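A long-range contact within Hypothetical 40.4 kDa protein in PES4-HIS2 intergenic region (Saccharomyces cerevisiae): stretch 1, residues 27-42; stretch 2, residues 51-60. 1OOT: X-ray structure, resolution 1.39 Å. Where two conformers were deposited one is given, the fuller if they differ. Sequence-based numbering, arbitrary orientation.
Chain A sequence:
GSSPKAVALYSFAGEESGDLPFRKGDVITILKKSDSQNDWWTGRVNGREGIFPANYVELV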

# COMPACT_ATOMS: atom_id res chain seq x y z
N VAL A 27 -2.39 8.22 -2.05
CA VAL A 27 -2.62 7.39 -3.21
C VAL A 27 -1.31 6.65 -3.50
O VAL A 27 -0.23 7.23 -3.74
CB VAL A 27 -3.06 8.21 -4.41
CG1 VAL A 27 -3.17 7.29 -5.63
CG2 VAL A 27 -4.38 8.90 -4.11
N ILE A 28 -1.40 5.34 -3.37
CA ILE A 28 -0.27 4.43 -3.57
C ILE A 28 -0.29 3.88 -4.98
O ILE A 28 -1.33 3.51 -5.49
CB ILE A 28 -0.33 3.24 -2.58
CG1 ILE A 28 -0.20 3.77 -1.16
CG2 ILE A 28 0.76 2.20 -2.91
CD1 ILE A 28 -1.14 3.17 -0.18
N THR A 29 0.87 3.86 -5.63
CA THR A 29 1.05 3.21 -6.92
C THR A 29 1.34 1.74 -6.63
O THR A 29 2.28 1.42 -5.89
CB THR A 29 2.25 3.83 -7.64
OG1 THR A 29 1.98 5.21 -7.85
CG2 THR A 29 2.48 3.15 -8.97
N ILE A 30 0.53 0.85 -7.20
CA ILE A 30 0.63 -0.59 -6.98
C ILE A 30 1.65 -1.14 -7.99
O ILE A 30 1.58 -0.91 -9.20
CB ILE A 30 -0.73 -1.26 -7.18
CG1 ILE A 30 -1.79 -0.72 -6.22
CG2 ILE A 30 -0.61 -2.79 -7.06
CD1 ILE A 30 -1.49 -0.79 -4.73
N LEU A 31 2.64 -1.83 -7.46
CA LEU A 31 3.65 -2.48 -8.26
C LEU A 31 3.45 -3.99 -8.38
O LEU A 31 3.86 -4.58 -9.37
CB LEU A 31 4.99 -2.21 -7.65
CG LEU A 31 5.39 -0.74 -7.49
CD1 LEU A 31 6.64 -0.56 -6.68
CD2 LEU A 31 5.46 -0.01 -8.85
N LYS A 32 2.79 -4.59 -7.39
CA LYS A 32 2.44 -6.01 -7.46
C LYS A 32 1.22 -6.21 -6.62
O LYS A 32 1.15 -5.75 -5.46
CB LYS A 32 3.63 -6.83 -6.87
CG LYS A 32 3.39 -8.33 -6.71
CD LYS A 32 3.18 -9.07 -7.95
CE LYS A 32 2.96 -10.66 -7.73
NZ LYS A 32 1.69 -11.12 -6.86
N LYS A 33 0.23 -6.91 -7.19
CA LYS A 33 -0.92 -7.29 -6.42
C LYS A 33 -1.16 -8.78 -6.54
O LYS A 33 -0.67 -9.41 -7.48
CB LYS A 33 -2.15 -6.48 -6.76
CG LYS A 33 -2.55 -6.51 -8.17
CD LYS A 33 -3.82 -5.66 -8.39
CE LYS A 33 -5.05 -6.21 -7.68
NZ LYS A 33 -5.47 -7.64 -8.10
N SER A 34 -1.92 -9.32 -5.62
CA SER A 34 -2.36 -10.71 -5.66
C SER A 34 -3.83 -10.76 -5.86
O SER A 34 -4.45 -9.72 -6.05
CB SER A 34 -2.06 -11.31 -4.32
OG SER A 34 -3.00 -10.84 -3.36
N ASP A 35 -4.40 -11.97 -5.85
CA ASP A 35 -5.83 -12.19 -6.03
C ASP A 35 -6.67 -11.99 -4.78
O ASP A 35 -7.88 -12.14 -4.83
CB ASP A 35 -6.13 -13.57 -6.60
CG ASP A 35 -5.46 -13.78 -7.92
OD1 ASP A 35 -5.39 -12.82 -8.72
OD2 ASP A 35 -4.92 -14.86 -8.22
N SER A 36 -6.06 -11.54 -3.68
CA SER A 36 -6.78 -11.24 -2.45
C SER A 36 -6.36 -9.91 -1.91
O SER A 36 -5.18 -9.62 -1.74
CB SER A 36 -6.50 -12.25 -1.38
OG SER A 36 -6.95 -11.87 -0.09
N GLN A 37 -7.36 -9.14 -1.52
CA GLN A 37 -7.12 -7.88 -0.86
C GLN A 37 -6.83 -7.99 0.64
O GLN A 37 -6.79 -7.02 1.35
CB GLN A 37 -8.27 -6.92 -1.13
CG GLN A 37 -7.54 -5.60 -1.38
CD GLN A 37 -8.32 -4.44 -1.86
OE1 GLN A 37 -8.05 -3.34 -1.40
NE2 GLN A 37 -9.18 -4.64 -2.81
N ASN A 38 -6.55 -9.21 1.11
CA ASN A 38 -6.07 -9.49 2.45
C ASN A 38 -4.62 -9.85 2.48
O ASN A 38 -4.08 -10.18 3.52
CB ASN A 38 -6.92 -10.56 3.11
CG ASN A 38 -8.26 -10.06 3.51
OD1 ASN A 38 -9.29 -10.75 3.30
ND2 ASN A 38 -8.29 -8.89 4.09
N ASP A 39 -3.96 -9.80 1.33
CA ASP A 39 -2.54 -10.14 1.28
C ASP A 39 -1.72 -8.88 1.39
O ASP A 39 -2.24 -7.75 1.38
CB ASP A 39 -2.25 -10.78 -0.09
CG ASP A 39 -2.84 -12.14 -0.23
OD1 ASP A 39 -3.11 -12.77 0.82
OD2 ASP A 39 -3.08 -12.60 -1.37
N TRP A 40 -0.43 -9.03 1.39
CA TRP A 40 0.39 -7.87 1.38
C TRP A 40 0.74 -7.64 -0.08
O TRP A 40 1.07 -8.58 -0.79
CB TRP A 40 1.59 -8.11 2.29
CG TRP A 40 1.21 -8.03 3.73
CD1 TRP A 40 0.32 -8.81 4.38
CD2 TRP A 40 1.70 -7.11 4.69
NE1 TRP A 40 0.22 -8.44 5.69
CE2 TRP A 40 1.05 -7.37 5.90
CE3 TRP A 40 2.60 -6.06 4.64
CZ2 TRP A 40 1.34 -6.68 7.07
CZ3 TRP A 40 2.86 -5.36 5.79
CH2 TRP A 40 2.20 -5.66 6.99
N TRP A 41 0.51 -6.41 -0.53
CA TRP A 41 0.81 -5.98 -1.87
C TRP A 41 2.05 -5.10 -1.84
O TRP A 41 2.53 -4.74 -0.77
CB TRP A 41 -0.39 -5.23 -2.48
CG TRP A 41 -1.58 -6.10 -2.75
CD1 TRP A 41 -1.71 -7.45 -2.59
CD2 TRP A 41 -2.81 -5.65 -3.29
NE1 TRP A 41 -2.96 -7.85 -2.99
CE2 TRP A 41 -3.67 -6.76 -3.41
CE3 TRP A 41 -3.30 -4.38 -3.66
CZ2 TRP A 41 -4.95 -6.65 -3.90
CZ3 TRP A 41 -4.61 -4.28 -4.10
CH2 TRP A 41 -5.41 -5.40 -4.22
N THR A 42 2.60 -4.83 -3.02
CA THR A 42 3.81 -4.04 -3.17
C THR A 42 3.48 -2.74 -3.84
O THR A 42 2.74 -2.72 -4.82
CB THR A 42 4.86 -4.74 -3.99
OG1 THR A 42 5.06 -6.09 -3.50
CG2 THR A 42 6.23 -4.06 -3.91
N ILE A 51 6.13 -3.17 0.97
CA ILE A 51 4.91 -3.95 1.04
C ILE A 51 3.98 -3.45 2.13
O ILE A 51 4.40 -2.77 3.10
CB ILE A 51 5.19 -5.44 1.21
CG1 ILE A 51 6.00 -5.73 2.47
CG2 ILE A 51 5.92 -5.95 -0.02
CD1 ILE A 51 6.09 -7.25 2.82
N PHE A 52 2.72 -3.70 1.96
CA PHE A 52 1.71 -3.20 2.89
C PHE A 52 0.48 -4.12 2.87
O PHE A 52 0.22 -4.78 1.85
CB PHE A 52 1.32 -1.78 2.53
CG PHE A 52 0.67 -1.66 1.15
CD1 PHE A 52 -0.68 -1.72 1.03
CD2 PHE A 52 1.44 -1.58 -0.01
CE1 PHE A 52 -1.28 -1.67 -0.21
CE2 PHE A 52 0.88 -1.55 -1.26
CZ PHE A 52 -0.50 -1.57 -1.35
N PRO A 53 -0.35 -4.04 3.91
CA PRO A 53 -1.59 -4.84 3.93
C PRO A 53 -2.62 -4.26 2.96
O PRO A 53 -3.04 -3.09 3.07
CB PRO A 53 -2.09 -4.69 5.37
CG PRO A 53 -1.44 -3.46 5.90
CD PRO A 53 -0.18 -3.25 5.14
N ALA A 54 -3.03 -5.08 2.00
CA ALA A 54 -3.82 -4.57 0.94
C ALA A 54 -5.19 -4.16 1.41
O ALA A 54 -5.87 -3.36 0.72
CB ALA A 54 -3.94 -5.57 -0.15
N ASN A 55 -5.65 -4.69 2.53
CA ASN A 55 -7.00 -4.33 2.98
C ASN A 55 -7.10 -2.87 3.37
O ASN A 55 -8.20 -2.31 3.39
CB ASN A 55 -7.47 -5.24 4.12
CG ASN A 55 -6.45 -5.34 5.22
OD1 ASN A 55 -5.36 -5.90 5.03
ND2 ASN A 55 -6.80 -4.82 6.40
N TYR A 56 -5.95 -2.25 3.69
CA TYR A 56 -5.93 -0.84 4.06
C TYR A 56 -6.19 0.14 2.92
O TYR A 56 -6.26 1.34 3.18
CB TYR A 56 -4.62 -0.47 4.70
CG TYR A 56 -4.29 -0.95 6.08
CD1 TYR A 56 -4.80 -2.07 6.59
CD2 TYR A 56 -3.53 -0.15 6.91
CE1 TYR A 56 -4.46 -2.51 7.89
CE2 TYR A 56 -3.19 -0.55 8.18
CZ TYR A 56 -3.60 -1.78 8.63
OH TYR A 56 -3.33 -2.22 9.91
N VAL A 57 -6.25 -0.35 1.68
CA VAL A 57 -6.42 0.53 0.52
C VAL A 57 -7.61 0.16 -0.32
O VAL A 57 -8.13 -0.98 -0.21
CB VAL A 57 -5.15 0.55 -0.36
CG1 VAL A 57 -3.91 0.86 0.47
CG2 VAL A 57 -4.98 -0.75 -1.19
N GLU A 58 -8.10 1.14 -1.09
CA GLU A 58 -9.23 0.95 -1.99
C GLU A 58 -8.73 1.27 -3.40
O GLU A 58 -8.25 2.35 -3.66
CB GLU A 58 -10.37 1.85 -1.61
CG GLU A 58 -11.57 1.67 -2.56
CD GLU A 58 -12.74 2.55 -2.19
OE1 GLU A 58 -13.09 2.63 -1.00
OE2 GLU A 58 -13.36 3.14 -3.11
N LEU A 59 -8.82 0.32 -4.30
CA LEU A 59 -8.39 0.53 -5.68
C LEU A 59 -9.23 1.60 -6.33
O LEU A 59 -10.44 1.66 -6.12
CB LEU A 59 -8.49 -0.76 -6.50
CG LEU A 59 -7.40 -1.76 -6.16
CD1 LEU A 59 -7.88 -3.13 -6.67
CD2 LEU A 59 -6.15 -1.46 -6.80
N VAL A 60 -8.53 2.46 -7.07
CA VAL A 60 -9.19 3.52 -7.81
C VAL A 60 -9.63 2.92 -9.14
O VAL A 60 -8.90 2.14 -9.78
CB VAL A 60 -8.24 4.65 -8.06
CG1 VAL A 60 -8.93 5.73 -8.93
CG2 VAL A 60 -7.80 5.23 -6.76
OXT VAL A 60 -10.75 3.24 -9.57
O HOH W 1 -4.68 -8.52 5.92

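The contact is built on a short antiparallel pairing of residues 40-42 with 51-53, and the side chains sort themselves by its two faces. Trp41 and Phe52 form the hydrogen-bonded pair: Trp41 N donates to Phe52 O and Phe52 N to Trp41 O, each at 2.9 Å. Two residues further, past the non-hydrogen-bonded pair Trp40 and Pro53, Ala54 N donates to Asp39 O at 2.9 Å, tying the start of the 3-10 segment to the end of the turn from Ser36 to Asp39.

Trp40, Thr42, Ile51 and Pro53 share one face. With chi1 m and chi2 at 61°, the Trp40 indole lies against its partner strand, so that Pro53 CD sits 3.9 Å from the centroid of the six-membered ring of Trp40, over its face. Proline suits this position, since its ring presents the CH group at CD to the indole face and its nitrogen, lacking a hydrogen, falls at a non-hydrogen-bonded site.

On the opposite face, Trp41 (chi1 m, chi2 -3°) lays its indole over the 3-10 segment. Ala54 CB stands 3.4 Å from the centroid of the Trp41 five-membered ring; the compact methyl of alanine suits this close packing over the ring face. The indole's polar edge is satisfied within its own stretch, Trp41 NE1 donating to Ser34 OG at 3.0 Å, while Trp41 CH2 meets Leu59 CD1 at 4.2 Å.

Phe52 adopts chi1 p, which carries its ring back across the paired strand: its CZ lies 3.8 Å from Trp41 CB and 3.6 Å from Ile30 CD1, the latter at the ring edge. Ile30 points its CB sideways, but chi1 and chi2, both m, bring its end inward to make this contact. Ile28 points toward the second stretch, and its CD1 packs 3.7 Å from Val57 CG1. Branched aliphatic side chains serve well here, filling the buried space beside the aromatic ring without polar groups to satisfy.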